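Local coordinates for protein transcriptional regulator, TetR family (Agrobacterium tumefaciens, PDB 2G7S) that probably binds operator DNA as a homodimeric, all-helical transcriptional regulator of the TetR family, at residues K58-Y63 and V121-A126; E66-I71 and F128-D133; E73-I78 and S132-A137. All blocks are in the same frame, centred on the assembly; numbering follows the deposited sequence.

Contact 1. Residues K58-Y63 and V121-A126; sequences KLVSQY and VLEVRA
V60 lays its CG1 methyl against the CB of E123, 3.6 Å away, and the same methyl faces the backbone of E123 and V124 behind it. With CG1 anti to the backbone N (chi1 173°), this branch is the one that meets E123. It is thus the aliphatic root of the glutamate that packs on the valine, while the charged end goes to the next residue of helix 52-77: the bend at chi2 (-76°) swings the carboxylate to S61, OE1 lying 3.6 Å from S61 CA. No direct hydrogen bond crosses the contact. A water bridges it, lying 2.8 Å from S61 OG and donating to E123 OE1 at 2.9 Å, and it gives the carboxylate a polar partner at the more open border of the valine patch. R64, just past the segment, makes a weak, long ion pair with the same OE1. The CA atoms of V60 and E123 are 6.5 Å apart, and the short axes run nearly parallel, 9.5 Å apart at 15°. This is close side-by-side packing of helix 52-77, which in TetR proteins links the DNA-binding and C-terminal domains, with helix 118-144. Helix 105-110 closes the buried side, where L109 touches both V60 and V124, while helix 6-24 packs on L59 from the N-terminal domain.

Contact 2. Residues E66-I71 and F128-D133; sequences EAEAGI and FRSLSD
This is a sparse surface contact between two long helices of the TetR-type all-helical fold, helix 52-77 and helix 118-144, in which a polar pair, E68 and S130, stands beside a loose aliphatic pair, I71 and L131. The evidence for sparseness is geometric: the nearest CA pair, E68 and L131, is 8.0 Å apart, and the two segments bury 114 Å² between them. E68 is the longer polar partner. Its CG stands anti to the carbonyl carbon (chi1 -65°) and the chain runs extended beyond it, which carries the carboxylate across the gap although the CB itself does not aim at the other helix. S130 answers from a CB that points toward helix 52-77. The carboxylate carbon E68 CD lies 3.5 Å from S130 OG, and the farther oxygen, E68 OE2, lies 3.9 Å from that hydroxyl, so the serine sits nearer one oxygen than the other. S130 has a second conformer, however, and as a fixed interaction the pair is doubtful.

In the aliphatic pair, I71 points across the groove, whereas L131 brings only the tip of its side chain near; I71 CD1 and L131 CD1 meet loosely at 4.5 Å. Both side chains touch Y88 of helix 81-98. Segment 128-133 also packs on helix 154-173, L131 and S132 touching M162, and F128 meets the ring of H175 of the second subunit, so F128 takes part in the dimer interface. Across the groove itself, the closest approach, in the modelled serine conformer, is E68 OE1 to S130 OG, at 3.3 Å.

Contact 3. Residues E73-I78 and S132-A137; sequences ELEKNI and SDWLTA
W134 makes the crossing to E75. Its CG is anti to the backbone N (chi1 -178°), which sends the indole out from helix 118-144, and NE1 donates to E75 OE1 over 2.9 Å. The N-H...O angle of 141° shows a bent bond. E75 OE1 lies at the ring edge, close to the indole plane, whereas the nitrogen meets that oxygen on its anti side, 29° out of the carboxylate plane. E75 reaches the indole with an extended chain, and OE2 of the same carboxylate has a weak, long ion pair with R141. L74 also points at segment 132-137 and lies loosely beside the six-membered ring, its CD1 4.5 Å from W134 CH2. The CA atoms of E75 and W134 are 9.6 Å apart: the backbones stay well separated, and the side chains span the distance. L135 follows and turns away from the glutamate, as does T136, whose OG1 is bonded back to S132 O at 2.7 Å within its own helix. Around the contact, helix 81-98 supports L74 through A87 and L135 through L85, and helix 154-173 packs against L135 and T136; the W134-E75 bond is the one hydrogen bond across the contact, joining helix 52-77, near its C-terminal end, to helix 118-144 at the surface.

All three contacts join the same pair, helix 52-77 and helix 118-144, and sample it in order along its length. The nearest CA atoms of the two helices lie progressively farther apart from contact 1 through contact 2 to contact 3, and the chemistry changes with it. Contact 1 is partly buried and rests on aliphatic packing plus a bridging water; contacts 2 and 3 lie at the surface, where a glutamate of helix 52-77 reaches a serine hydroxyl and an indole N-H respectively, beside loose aliphatic contacts, with a clear hydrogen bond in contact 3. Contacts 2 and 3 share S132 and D133 and touch directly, I71 CD1 packing 3.5 Å from W134 CG, whereas the centres of contacts 1 and 3 are about 19 Å apart.

Contact 1. Residues K58-Y63 and V121-A126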
loop_
_atom_site.group_PDB
_atom_site.type_symbol
_atom_site.label_atom_id
_atom_site.label_comp_id
_atom_site.label_asym_id
_atom_site.label_seq_id
_atom_site.Cartn_x
_atom_site.Cartn_y
_atom_site.Cartn_z
ATOM N N LYS A 58 -17.619 -10.655 -5.627
ATOM C CA LYS A 58 -18.643 -10.815 -4.581
ATOM C C LYS A 58 -18.077 -10.533 -3.188
ATOM O O LYS A 58 -18.782 -10.023 -2.319
ATOM C CB LYS A 58 -19.218 -12.227 -4.643
ATOM C CG LYS A 58 -20.059 -12.380 -5.901
ATOM C CD LYS A 58 -21.414 -11.729 -5.703
ATOM C CE LYS A 58 -22.191 -11.677 -7.024
ATOM N NZ LYS A 58 -21.874 -12.821 -7.869
ATOM N N LEU A 59 -16.850 -10.977 -2.957
ATOM C CA LEU A 59 -16.213 -10.737 -1.677
ATOM C C LEU A 59 -16.000 -9.251 -1.483
ATOM O O LEU A 59 -16.228 -8.748 -0.355
ATOM C CB LEU A 59 -14.842 -11.474 -1.776
ATOM C CG LEU A 59 -13.687 -11.512 -0.847
ATOM C CD1 LEU A 59 -12.703 -12.598 -1.352
ATOM C CD2 LEU A 59 -13.077 -10.189 -0.560
ATOM N N VAL A 60 -15.480 -8.558 -2.519
ATOM C CA VAL A 60 -15.197 -7.124 -2.336
ATOM C C VAL A 60 -16.518 -6.370 -2.192
ATOM O O VAL A 60 -16.589 -5.443 -1.372
ATOM C CB VAL A 60 -14.399 -6.583 -3.498
ATOM C CG1 VAL A 60 -14.264 -5.102 -3.407
ATOM C CG2 VAL A 60 -12.996 -7.292 -3.552
ATOM N N SER A 61 -17.574 -6.737 -2.978
ATOM C CA SER A 61 -18.858 -6.009 -2.816
ATOM C C SER A 61 -19.374 -6.159 -1.355
ATOM O O SER A 61 -19.827 -5.159 -0.732
ATOM C CB SER A 61 -19.890 -6.624 -3.794
ATOM O OG SER A 61 -21.121 -6.003 -3.621
ATOM N N GLN A 62 -19.227 -7.346 -0.771
ATOM C CA GLN A 62 -19.715 -7.575 0.615
ATOM C C GLN A 62 -18.812 -6.776 1.579
ATOM O O GLN A 62 -19.299 -6.216 2.599
ATOM C CB GLN A 62 -19.576 -9.067 0.935
ATOM C CG GLN A 62 -19.960 -9.481 2.370
ATOM C CD GLN A 62 -19.721 -10.979 2.493
ATOM O OE1 GLN A 62 -18.576 -11.457 2.642
ATOM N NE2 GLN A 62 -20.784 -11.735 2.354
ATOM N N TYR A 63 -17.502 -6.764 1.317
ATOM C CA TYR A 63 -16.565 -6.042 2.221
ATOM C C TYR A 63 -16.944 -4.528 2.193
ATOM O O TYR A 63 -16.946 -3.856 3.233
ATOM C CB TYR A 63 -15.118 -6.205 1.676
ATOM C CG TYR A 63 -14.193 -5.247 2.357
ATOM C CD1 TYR A 63 -13.659 -5.564 3.633
ATOM C CD2 TYR A 63 -13.811 -4.039 1.730
ATOM C CE1 TYR A 63 -12.790 -4.675 4.263
ATOM C CE2 TYR A 63 -12.872 -3.152 2.361
ATOM C CZ TYR A 63 -12.408 -3.479 3.623
ATOM O OH TYR A 63 -11.532 -2.633 4.333
ATOM N N VAL A 121 -11.237 -4.709 -10.489
ATOM C CA VAL A 121 -10.713 -3.328 -10.405
ATOM C C VAL A 121 -11.850 -2.319 -10.197
ATOM O O VAL A 121 -11.726 -1.372 -9.423
ATOM C CB VAL A 121 -9.897 -2.986 -11.665
ATOM C CG1 VAL A 121 -9.442 -1.494 -11.671
ATOM C CG2 VAL A 121 -8.701 -3.938 -11.737
ATOM N N LEU A 122 -13.000 -2.555 -10.870
ATOM C CA LEU A 122 -14.127 -1.629 -10.711
ATOM C C LEU A 122 -14.535 -1.578 -9.229
ATOM O O LEU A 122 -14.818 -0.479 -8.703
ATOM C CB LEU A 122 -15.337 -2.098 -11.570
ATOM C CG LEU A 122 -15.167 -1.996 -13.049
ATOM C CD1 LEU A 122 -16.476 -2.644 -13.701
ATOM C CD2 LEU A 122 -15.037 -0.536 -13.471
ATOM N N GLU A 123 -14.646 -2.746 -8.586
ATOM C CA GLU A 123 -15.074 -2.773 -7.185
ATOM C C GLU A 123 -14.049 -2.090 -6.260
ATOM O O GLU A 123 -14.411 -1.321 -5.336
ATOM C CB GLU A 123 -15.269 -4.222 -6.724
ATOM C CG GLU A 123 -16.503 -4.914 -7.345
ATOM C CD GLU A 123 -17.826 -4.470 -6.735
ATOM O OE1 GLU A 123 -17.819 -3.959 -5.606
ATOM O OE2 GLU A 123 -18.871 -4.681 -7.407
ATOM N N VAL A 124 -12.790 -2.331 -6.543
ATOM C CA VAL A 124 -11.719 -1.729 -5.692
ATOM C C VAL A 124 -11.750 -0.209 -5.840
ATOM O O VAL A 124 -11.678 0.539 -4.835
ATOM C CB VAL A 124 -10.350 -2.297 -6.093
ATOM C CG1 VAL A 124 -9.220 -1.561 -5.378
ATOM C CG2 VAL A 124 -10.333 -3.809 -5.736
ATOM N N ARG A 125 -11.825 0.284 -7.068
ATOM C CA ARG A 125 -11.809 1.744 -7.251
ATOM C C ARG A 125 -13.035 2.353 -6.634
ATOM O O ARG A 125 -12.940 3.477 -6.101
ATOM C CB ARG A 125 -11.653 2.092 -8.751
ATOM C CG ARG A 125 -10.263 1.806 -9.298
ATOM C CD ARG A 125 -10.085 2.113 -10.780
ATOM N NE ARG A 125 -8.632 2.114 -11.046
ATOM C CZ ARG A 125 -8.028 1.904 -12.227
ATOM N NH1 ARG A 125 -6.731 2.021 -12.325
ATOM N NH2 ARG A 125 -8.751 1.457 -13.272
ATOM N N ALA A 126 -14.177 1.671 -6.663
ATOM C CA ALA A 126 -15.403 2.201 -6.071
ATOM C C ALA A 126 -15.236 2.380 -4.556
ATOM O O ALA A 126 -15.799 3.343 -3.972
ATOM C CB ALA A 126 -16.585 1.295 -6.399
HETATM O O HOH W 1 -20.589 -3.498 -4.706
#

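Contact 2. Residues E66-I71 and F128-D133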
loop_
_atom_site.group_PDB
_atom_site.type_symbol
_atom_site.label_atom_id
_atom_site.label_comp_id
_atom_site.label_asym_id
_atom_site.label_seq_id
_atom_site.Cartn_x
_atom_site.Cartn_y
_atom_site.Cartn_z
ATOM N N GLU A 66 -20.118 -3.806 4.183
ATOM C CA GLU A 66 -19.825 -3.805 5.595
ATOM C C GLU A 66 -19.032 -2.559 5.959
ATOM O O GLU A 66 -19.224 -1.991 7.053
ATOM C CB GLU A 66 -19.026 -5.057 5.947
ATOM C CG GLU A 66 -19.882 -6.311 5.864
ATOM C CD GLU A 66 -18.992 -7.563 6.033
ATOM O OE1 GLU A 66 -17.844 -7.488 6.552
ATOM O OE2 GLU A 66 -19.452 -8.626 5.636
ATOM N N ALA A 67 -18.138 -2.104 5.087
ATOM C CA ALA A 67 -17.262 -0.982 5.459
ATOM C C ALA A 67 -18.090 0.247 5.526
ATOM O O ALA A 67 -17.933 1.048 6.453
ATOM C CB ALA A 67 -16.126 -0.809 4.459
ATOM N N GLU A 68 -18.985 0.405 4.559
ATOM C CA GLU A 68 -19.879 1.544 4.520
ATOM C C GLU A 68 -20.849 1.539 5.680
ATOM O O GLU A 68 -21.092 2.603 6.275
ATOM C CB GLU A 68 -20.661 1.611 3.241
ATOM C CG GLU A 68 -19.712 1.850 2.071
ATOM C CD GLU A 68 -20.420 2.340 0.812
ATOM O OE1 GLU A 68 -20.916 3.503 0.845
ATOM O OE2 GLU A 68 -20.456 1.586 -0.211
ATOM N N ALA A 69 -21.353 0.353 6.065
ATOM C CA ALA A 69 -22.261 0.256 7.206
ATOM C C ALA A 69 -21.529 0.638 8.489
ATOM O O ALA A 69 -22.089 1.321 9.378
ATOM C CB ALA A 69 -22.796 -1.205 7.334
ATOM N N GLY A 70 -20.262 0.288 8.621
ATOM C CA GLY A 70 -19.509 0.622 9.862
ATOM C C GLY A 70 -19.187 2.099 9.989
ATOM O O GLY A 70 -19.380 2.668 11.072
ATOM N N ILE A 71 -18.775 2.785 8.909
ATOM C CA ILE A 71 -18.535 4.218 9.013
ATOM C C ILE A 71 -19.840 5.003 9.124
ATOM O O ILE A 71 -19.867 6.098 9.740
ATOM C CB ILE A 71 -17.618 4.759 7.860
ATOM C CG1 ILE A 71 -18.235 4.678 6.455
ATOM C CG2 ILE A 71 -16.254 4.051 7.948
ATOM C CD1 ILE A 71 -17.237 4.998 5.305
ATOM N N PHE A 128 -12.378 3.131 -3.030
ATOM C CA PHE A 128 -11.538 4.327 -2.804
ATOM C C PHE A 128 -12.391 5.582 -2.965
ATOM O O PHE A 128 -12.205 6.551 -2.185
ATOM C CB PHE A 128 -10.337 4.360 -3.774
ATOM C CG PHE A 128 -9.160 3.563 -3.318
ATOM C CD1 PHE A 128 -9.222 2.158 -3.129
ATOM C CD2 PHE A 128 -7.947 4.215 -3.037
ATOM C CE1 PHE A 128 -8.089 1.463 -2.693
ATOM C CE2 PHE A 128 -6.836 3.503 -2.654
ATOM C CZ PHE A 128 -6.904 2.137 -2.435
ATOM N N ARG A 129 -13.137 5.670 -4.072
ATOM C CA ARG A 129 -13.883 6.925 -4.272
ATOM C C ARG A 129 -14.887 7.095 -3.163
ATOM O O ARG A 129 -15.105 8.233 -2.722
ATOM C CB ARG A 129 -14.605 6.933 -5.640
ATOM C CG ARG A 129 -13.723 6.993 -6.900
ATOM C CD ARG A 129 -14.618 6.929 -8.218
ATOM N NE ARG A 129 -15.947 6.377 -7.952
ATOM C CZ ARG A 129 -16.425 5.173 -8.307
ATOM N NH1 ARG A 129 -15.696 4.308 -9.002
ATOM N NH2 ARG A 129 -17.640 4.827 -7.943
ATOM N N SER A 130 -15.522 6.005 -2.713
ATOM C CA SER A 130 -16.544 6.098 -1.670
ATOM C C SER A 130 -15.969 6.494 -0.279
ATOM O O SER A 130 -16.520 7.354 0.388
ATOM C CB SER A 130 -17.303 4.772 -1.612
ATOM O OG SER A 130 -18.100 4.685 -0.461
ATOM N N LEU A 131 -14.878 5.847 0.153
ATOM C CA LEU A 131 -14.198 6.250 1.372
ATOM C C LEU A 131 -13.738 7.698 1.269
ATOM O O LEU A 131 -13.914 8.465 2.231
ATOM C CB LEU A 131 -13.020 5.289 1.632
ATOM C CG LEU A 131 -12.150 5.686 2.847
ATOM C CD1 LEU A 131 -12.945 5.732 4.154
ATOM C CD2 LEU A 131 -11.045 4.657 3.005
ATOM N N SER A 132 -13.182 8.106 0.130
ATOM C CA SER A 132 -12.788 9.510 -0.035
ATOM C C SER A 132 -14.018 10.418 0.106
ATOM O O SER A 132 -13.950 11.484 0.758
ATOM C CB SER A 132 -12.152 9.707 -1.416
ATOM O OG SER A 132 -11.765 11.080 -1.515
ATOM N N ASP A 133 -15.168 10.022 -0.464
ATOM C CA ASP A 133 -16.359 10.836 -0.352
ATOM C C ASP A 133 -16.761 10.970 1.125
ATOM O O ASP A 133 -17.251 12.066 1.525
ATOM C CB ASP A 133 -17.516 10.204 -1.139
ATOM C CG ASP A 133 -17.381 10.317 -2.654
ATOM O OD1 ASP A 133 -16.465 10.990 -3.162
ATOM O OD2 ASP A 133 -18.252 9.686 -3.309
#

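Contact 3. Residues E73-I78 and S132-A137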
loop_
_atom_site.group_PDB
_atom_site.type_symbol
_atom_site.label_atom_id
_atom_site.label_comp_id
_atom_site.label_asym_id
_atom_site.label_seq_id
_atom_site.Cartn_x
_atom_site.Cartn_y
_atom_site.Cartn_z
ATOM N N GLU A 73 -22.389 3.896 10.894
ATOM C CA GLU A 73 -22.728 3.734 12.314
ATOM C C GLU A 73 -21.913 4.724 13.118
ATOM O O GLU A 73 -22.457 5.323 14.110
ATOM C CB GLU A 73 -22.536 2.264 12.748
ATOM C CG GLU A 73 -22.742 2.052 14.241
ATOM C CD GLU A 73 -23.929 1.189 14.535
ATOM O OE1 GLU A 73 -23.707 -0.038 14.747
ATOM O OE2 GLU A 73 -25.076 1.720 14.553
ATOM N N LEU A 74 -20.649 4.968 12.753
ATOM C CA LEU A 74 -19.854 6.010 13.441
ATOM C C LEU A 74 -20.482 7.338 13.296
ATOM O O LEU A 74 -20.661 8.104 14.312
ATOM C CB LEU A 74 -18.458 6.185 12.827
ATOM C CG LEU A 74 -17.564 4.969 13.010
ATOM C CD1 LEU A 74 -16.145 5.191 12.437
ATOM C CD2 LEU A 74 -17.495 4.495 14.512
ATOM N N GLU A 75 -20.852 7.670 12.070
ATOM C CA GLU A 75 -21.462 8.920 11.753
ATOM C C GLU A 75 -22.770 9.080 12.524
ATOM O O GLU A 75 -23.067 10.148 13.099
ATOM C CB GLU A 75 -21.684 9.032 10.224
ATOM C CG GLU A 75 -22.085 10.357 9.753
ATOM C CD GLU A 75 -22.366 10.333 8.286
ATOM O OE1 GLU A 75 -21.707 9.530 7.516
ATOM O OE2 GLU A 75 -23.234 11.122 7.870
ATOM N N LYS A 76 -23.588 8.036 12.597
ATOM C CA LYS A 76 -24.849 8.094 13.339
ATOM C C LYS A 76 -24.659 8.361 14.842
ATOM O O LYS A 76 -25.414 9.158 15.411
ATOM C CB LYS A 76 -25.528 6.775 13.255
ATOM C CG LYS A 76 -26.942 6.791 13.814
ATOM C CD LYS A 76 -27.634 5.398 13.737
ATOM C CE LYS A 76 -27.130 4.503 14.809
ATOM N NZ LYS A 76 -27.692 3.172 14.655
ATOM N N ASN A 77 -23.741 7.604 15.482
ATOM C CA ASN A 77 -23.602 7.546 16.941
ATOM C C ASN A 77 -22.808 8.747 17.494
ATOM O O ASN A 77 -23.031 9.168 18.628
ATOM C CB ASN A 77 -22.928 6.233 17.367
ATOM C CG ASN A 77 -23.854 5.061 17.229
ATOM O OD1 ASN A 77 -25.062 5.243 17.324
ATOM N ND2 ASN A 77 -23.311 3.869 17.000
ATOM N N ILE A 78 -21.950 9.352 16.692
ATOM C CA ILE A 78 -20.983 10.343 17.154
ATOM C C ILE A 78 -21.356 11.709 16.550
ATOM O O ILE A 78 -21.461 11.840 15.358
ATOM C CB ILE A 78 -19.547 9.919 16.713
ATOM C CG1 ILE A 78 -19.242 8.528 17.198
ATOM C CG2 ILE A 78 -18.543 10.929 17.148
ATOM C CD1 ILE A 78 -17.907 7.973 16.526
ATOM N N SER A 132 -13.182 8.106 0.130
ATOM C CA SER A 132 -12.788 9.510 -0.035
ATOM C C SER A 132 -14.018 10.418 0.106
ATOM O O SER A 132 -13.950 11.484 0.758
ATOM C CB SER A 132 -12.152 9.707 -1.416
ATOM O OG SER A 132 -11.765 11.080 -1.515
ATOM N N ASP A 133 -15.168 10.022 -0.464
ATOM C CA ASP A 133 -16.359 10.836 -0.352
ATOM C C ASP A 133 -16.761 10.970 1.125
ATOM O O ASP A 133 -17.251 12.066 1.525
ATOM C CB ASP A 133 -17.516 10.204 -1.139
ATOM C CG ASP A 133 -17.381 10.317 -2.654
ATOM O OD1 ASP A 133 -16.465 10.990 -3.162
ATOM O OD2 ASP A 133 -18.252 9.686 -3.309
ATOM N N TRP A 134 -16.750 9.851 1.843
ATOM C CA TRP A 134 -17.143 9.917 3.263
ATOM C C TRP A 134 -16.229 10.825 4.044
ATOM O O TRP A 134 -16.694 11.693 4.815
ATOM C CB TRP A 134 -17.167 8.493 3.889
ATOM C CG TRP A 134 -17.622 8.526 5.330
ATOM C CD1 TRP A 134 -18.936 8.666 5.737
ATOM C CD2 TRP A 134 -16.835 8.436 6.535
ATOM N NE1 TRP A 134 -18.996 8.700 7.112
ATOM C CE2 TRP A 134 -17.726 8.551 7.626
ATOM C CE3 TRP A 134 -15.488 8.277 6.803
ATOM C CZ2 TRP A 134 -17.302 8.466 8.961
ATOM C CZ3 TRP A 134 -15.073 8.198 8.164
ATOM C CH2 TRP A 134 -15.986 8.329 9.198
ATOM N N LEU A 135 -14.932 10.620 3.920
ATOM C CA LEU A 135 -13.980 11.467 4.667
ATOM C C LEU A 135 -14.163 12.947 4.271
ATOM O O LEU A 135 -14.029 13.839 5.111
ATOM C CB LEU A 135 -12.529 11.010 4.335
ATOM C CG LEU A 135 -12.172 9.642 4.907
ATOM C CD1 LEU A 135 -10.871 9.205 4.248
ATOM C CD2 LEU A 135 -11.995 9.709 6.458
ATOM N N THR A 136 -14.399 13.197 2.994
ATOM C CA THR A 136 -14.579 14.581 2.533
ATOM C C THR A 136 -15.777 15.193 3.247
ATOM O O THR A 136 -15.714 16.326 3.723
ATOM C CB THR A 136 -14.793 14.624 0.972
ATOM O OG1 THR A 136 -13.597 14.176 0.324
ATOM C CG2 THR A 136 -15.144 16.059 0.468
ATOM N N ALA A 137 -16.884 14.444 3.305
ATOM C CA ALA A 137 -18.087 14.956 3.977
ATOM C C ALA A 137 -17.848 15.170 5.478
ATOM O O ALA A 137 -18.351 16.179 6.027
ATOM C CB ALA A 137 -19.269 14.064 3.699
#